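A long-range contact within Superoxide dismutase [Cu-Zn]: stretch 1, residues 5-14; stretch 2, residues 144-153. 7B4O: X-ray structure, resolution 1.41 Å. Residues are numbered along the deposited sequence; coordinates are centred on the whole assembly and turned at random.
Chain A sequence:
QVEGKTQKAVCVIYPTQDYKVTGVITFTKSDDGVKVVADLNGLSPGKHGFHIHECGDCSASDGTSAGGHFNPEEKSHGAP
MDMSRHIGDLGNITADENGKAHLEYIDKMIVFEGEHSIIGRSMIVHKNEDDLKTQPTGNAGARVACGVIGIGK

Stretch 1 (5-14) KTQKAVCVIY
Stretch 2, residues 144-153: VACGVIGIGK

The apolar centre of this contact is a set of small and branched side chains between two antiparallel strands, the strand that starts at Lys8 and runs on through Tyr14, against the strand through Val144 to Gly150; their axes approach to 4.4 Å with 150° between their N-to-C directions. Cys11 and Ile149 share a face of the sheet. Ile149 (chi1 -57°, chi2 167°) sets CG2 3.7 Å from Ala9 CB and CG1 4.0 Å from Cys11 CB. Further along, Ile13 (chi1 67°, chi2 170°) brings CD1 to 3.8 Å from Ala145 CB. All five residues are buried; the alanine methyls meet Ile149 CG2 and Ile13 CD1 at van der Waals distance.

Cys11, with chi1 t, lays SG 3.5 Å from Gly147 C. Glycine fits here for a measurable reason: an ideal CB on Gly147 would clash with Val12 O at 2.2 Å and with Cys11 SG at 2.9 Å. Its bare CA instead sits 3.4 Å from Val12 O in a CA-H...O contact, and the CA atoms of Ile13 and Gly147 are only 4.2 Å apart.

The register is fixed by two reciprocal backbone pairs. Val10 N donates to Gly150 O (2.9 Å, 159°) and Gly150 N to Val10 O (2.8 Å, 172°); Tyr14 N donates to Cys146 O (3.0 Å, 172°) and Cys146 N to Tyr14 O (2.9 Å, 162°). Extended phi/psi values, such as -132/139 at Val10 and -144/140 at Cys146, suit this ladder. Val10 (chi1 179°), Tyr14 (chi1 -66°, chi2 -84°) and Cys146 (chi1 -173°) point to the face opposite Cys11 and Ile149.

Between these pairs the strands are bridged by water. Water 3 accepts from Val12 N (2.9 Å) and donates to Val148 O (2.8 Å); water 4 donates to Val12 O (2.7 Å) and accepts from Val148 N (3.0 Å). The CA-to-CB bonds of Val12 and Val148 both point away from the opposing stretch, so the link here runs through backbone atoms and solvent.

Toward the chain terminus, Gly152 N donates to Lys8 O (2.8 Å, 155°). An ideal CB on Gly152 would be tight against Lys8 CG at 3.1 Å and Val10 CG2 at 3.2 Å, so glycine again permits close packing. Water 1 accepts from Gln7 N (2.7 Å) and donates to Gly152 O (2.8 Å). At the polar edge, the extended Lys8 side chain (all four chi angles t) places CD 3.8 Å from Lys153 OXT, while water 2 accepts from Lys8 NZ and donates to Lys153 OXT, both at 2.7 Å. The surface buried between the two stretches, both sides summed, is 647 Å².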

# COMPACT_ATOMS: atom_id res chain seq x y z
N LYS A 5 -6.60 7.59 -16.63
CA LYS A 5 -6.39 8.30 -15.34
C LYS A 5 -7.00 7.47 -14.20
O LYS A 5 -8.10 6.95 -14.36
CB LYS A 5 -6.99 9.71 -15.39
CG LYS A 5 -6.16 10.69 -16.21
CD LYS A 5 -6.71 12.09 -16.30
CE LYS A 5 -7.00 12.72 -14.95
NZ LYS A 5 -7.14 14.19 -15.04
N THR A 6 -6.28 7.37 -13.10
CA THR A 6 -6.76 6.70 -11.86
C THR A 6 -8.07 7.37 -11.41
O THR A 6 -8.08 8.61 -11.24
CB THR A 6 -5.69 6.75 -10.76
OG1 THR A 6 -4.52 6.13 -11.28
CG2 THR A 6 -6.15 6.10 -9.48
N GLN A 7 -9.13 6.57 -11.25
CA GLN A 7 -10.48 7.01 -10.81
C GLN A 7 -10.77 6.49 -9.40
O GLN A 7 -11.74 6.95 -8.79
CB GLN A 7 -11.57 6.45 -11.74
CG GLN A 7 -11.46 6.90 -13.18
CD GLN A 7 -11.53 8.40 -13.31
OE1 GLN A 7 -10.59 9.04 -13.77
NE2 GLN A 7 -12.64 8.98 -12.88
N LYS A 8 -9.98 5.53 -8.93
CA LYS A 8 -10.26 4.82 -7.66
C LYS A 8 -8.94 4.48 -6.98
O LYS A 8 -8.00 4.04 -7.65
CB LYS A 8 -11.08 3.56 -7.93
CG LYS A 8 -11.45 2.76 -6.69
CD LYS A 8 -12.39 1.63 -7.00
CE LYS A 8 -12.52 0.65 -5.85
NZ LYS A 8 -13.37 -0.51 -6.20
N ALA A 9 -8.90 4.66 -5.66
CA ALA A 9 -7.77 4.21 -4.83
C ALA A 9 -8.33 3.35 -3.72
O ALA A 9 -9.48 3.56 -3.30
CB ALA A 9 -6.99 5.38 -4.29
N VAL A 10 -7.53 2.39 -3.28
CA VAL A 10 -7.96 1.40 -2.27
C VAL A 10 -6.86 1.32 -1.22
O VAL A 10 -5.68 1.26 -1.58
CB VAL A 10 -8.24 0.03 -2.91
CG1 VAL A 10 -8.66 -0.97 -1.85
CG2 VAL A 10 -9.29 0.13 -4.01
N CYS A 11 -7.26 1.23 0.04
CA CYS A 11 -6.32 1.08 1.17
C CYS A 11 -6.87 0.03 2.12
O CYS A 11 -7.97 0.23 2.68
CB CYS A 11 -6.15 2.40 1.90
SG CYS A 11 -4.96 2.27 3.24
N VAL A 12 -6.13 -1.05 2.26
CA VAL A 12 -6.44 -2.08 3.29
C VAL A 12 -5.59 -1.74 4.50
O VAL A 12 -4.36 -1.60 4.37
CB VAL A 12 -6.18 -3.50 2.78
CG1 VAL A 12 -6.50 -4.52 3.86
CG2 VAL A 12 -6.96 -3.77 1.51
N ILE A 13 -6.23 -1.57 5.65
CA ILE A 13 -5.44 -1.23 6.87
C ILE A 13 -5.28 -2.46 7.73
O ILE A 13 -6.18 -3.35 7.79
CB ILE A 13 -5.97 -0.01 7.63
CG1 ILE A 13 -7.33 -0.29 8.26
CG2 ILE A 13 -5.96 1.23 6.75
CD1 ILE A 13 -7.74 0.80 9.22
N TYR A 14 -4.11 -2.52 8.34
CA TYR A 14 -3.67 -3.62 9.22
C TYR A 14 -3.28 -3.00 10.55
O TYR A 14 -2.81 -1.87 10.62
CB TYR A 14 -2.53 -4.38 8.56
CG TYR A 14 -2.97 -5.09 7.32
CD1 TYR A 14 -3.56 -6.34 7.39
CD2 TYR A 14 -2.85 -4.49 6.08
CE1 TYR A 14 -3.98 -7.00 6.25
CE2 TYR A 14 -3.27 -5.13 4.93
CZ TYR A 14 -3.83 -6.39 5.02
OH TYR A 14 -4.24 -7.02 3.88
N VAL A 144 -2.99 3.04 15.69
CA VAL A 144 -3.58 1.70 15.94
C VAL A 144 -3.62 0.89 14.66
O VAL A 144 -3.79 -0.34 14.73
CB VAL A 144 -4.98 1.79 16.60
CG1 VAL A 144 -4.90 2.54 17.91
CG2 VAL A 144 -6.05 2.36 15.71
N ALA A 145 -3.50 1.53 13.49
CA ALA A 145 -3.56 0.80 12.21
C ALA A 145 -2.89 1.62 11.12
O ALA A 145 -2.83 2.85 11.23
CB ALA A 145 -4.98 0.45 11.86
N CYS A 146 -2.37 0.94 10.11
CA CYS A 146 -1.59 1.55 9.01
C CYS A 146 -1.95 0.79 7.73
O CYS A 146 -2.04 -0.45 7.76
CB CYS A 146 -0.10 1.48 9.29
SG CYS A 146 0.95 2.37 8.12
N GLY A 147 -2.09 1.51 6.63
CA GLY A 147 -2.14 0.86 5.31
C GLY A 147 -1.64 1.79 4.24
O GLY A 147 -1.55 2.99 4.51
N VAL A 148 -1.32 1.25 3.09
CA VAL A 148 -0.80 2.03 1.94
C VAL A 148 -1.91 2.17 0.90
O VAL A 148 -2.62 1.21 0.61
CB VAL A 148 0.48 1.41 1.37
CG1 VAL A 148 0.98 2.18 0.15
CG2 VAL A 148 1.56 1.33 2.44
N ILE A 149 -2.05 3.37 0.37
CA ILE A 149 -3.10 3.71 -0.63
C ILE A 149 -2.62 3.31 -2.02
O ILE A 149 -1.58 3.83 -2.49
CB ILE A 149 -3.44 5.20 -0.54
CG1 ILE A 149 -3.88 5.59 0.87
CG2 ILE A 149 -4.49 5.57 -1.58
CD1 ILE A 149 -3.94 7.09 1.11
N GLY A 150 -3.35 2.40 -2.65
CA GLY A 150 -3.00 1.87 -3.97
C GLY A 150 -3.97 2.27 -5.05
O GLY A 150 -5.09 2.72 -4.75
N ILE A 151 -3.56 2.02 -6.29
CA ILE A 151 -4.38 2.29 -7.51
C ILE A 151 -5.41 1.18 -7.66
O ILE A 151 -5.01 0.00 -7.73
CB ILE A 151 -3.45 2.40 -8.72
CG1 ILE A 151 -2.53 3.62 -8.58
CG2 ILE A 151 -4.24 2.44 -10.02
CD1 ILE A 151 -1.39 3.65 -9.56
N GLY A 152 -6.69 1.55 -7.73
CA GLY A 152 -7.80 0.62 -7.99
C GLY A 152 -8.22 0.61 -9.45
O GLY A 152 -7.84 1.54 -10.18
N LYS A 153 -8.93 -0.44 -9.84
CA LYS A 153 -9.47 -0.64 -11.21
C LYS A 153 -10.74 0.20 -11.32
O LYS A 153 -10.88 0.93 -12.29
CB LYS A 153 -9.74 -2.12 -11.45
CG LYS A 153 -10.47 -2.46 -12.75
CD LYS A 153 -10.58 -3.94 -13.01
CE LYS A 153 -11.26 -4.74 -11.91
NZ LYS A 153 -12.63 -4.25 -11.62
OXT LYS A 153 -11.62 0.14 -10.45
O HOH W 1 -8.97 3.85 -11.28
O HOH W 2 -12.00 -1.45 -8.34
O HOH W 3 -3.64 -1.36 0.89
O HOH W 4 -1.84 -1.68 3.36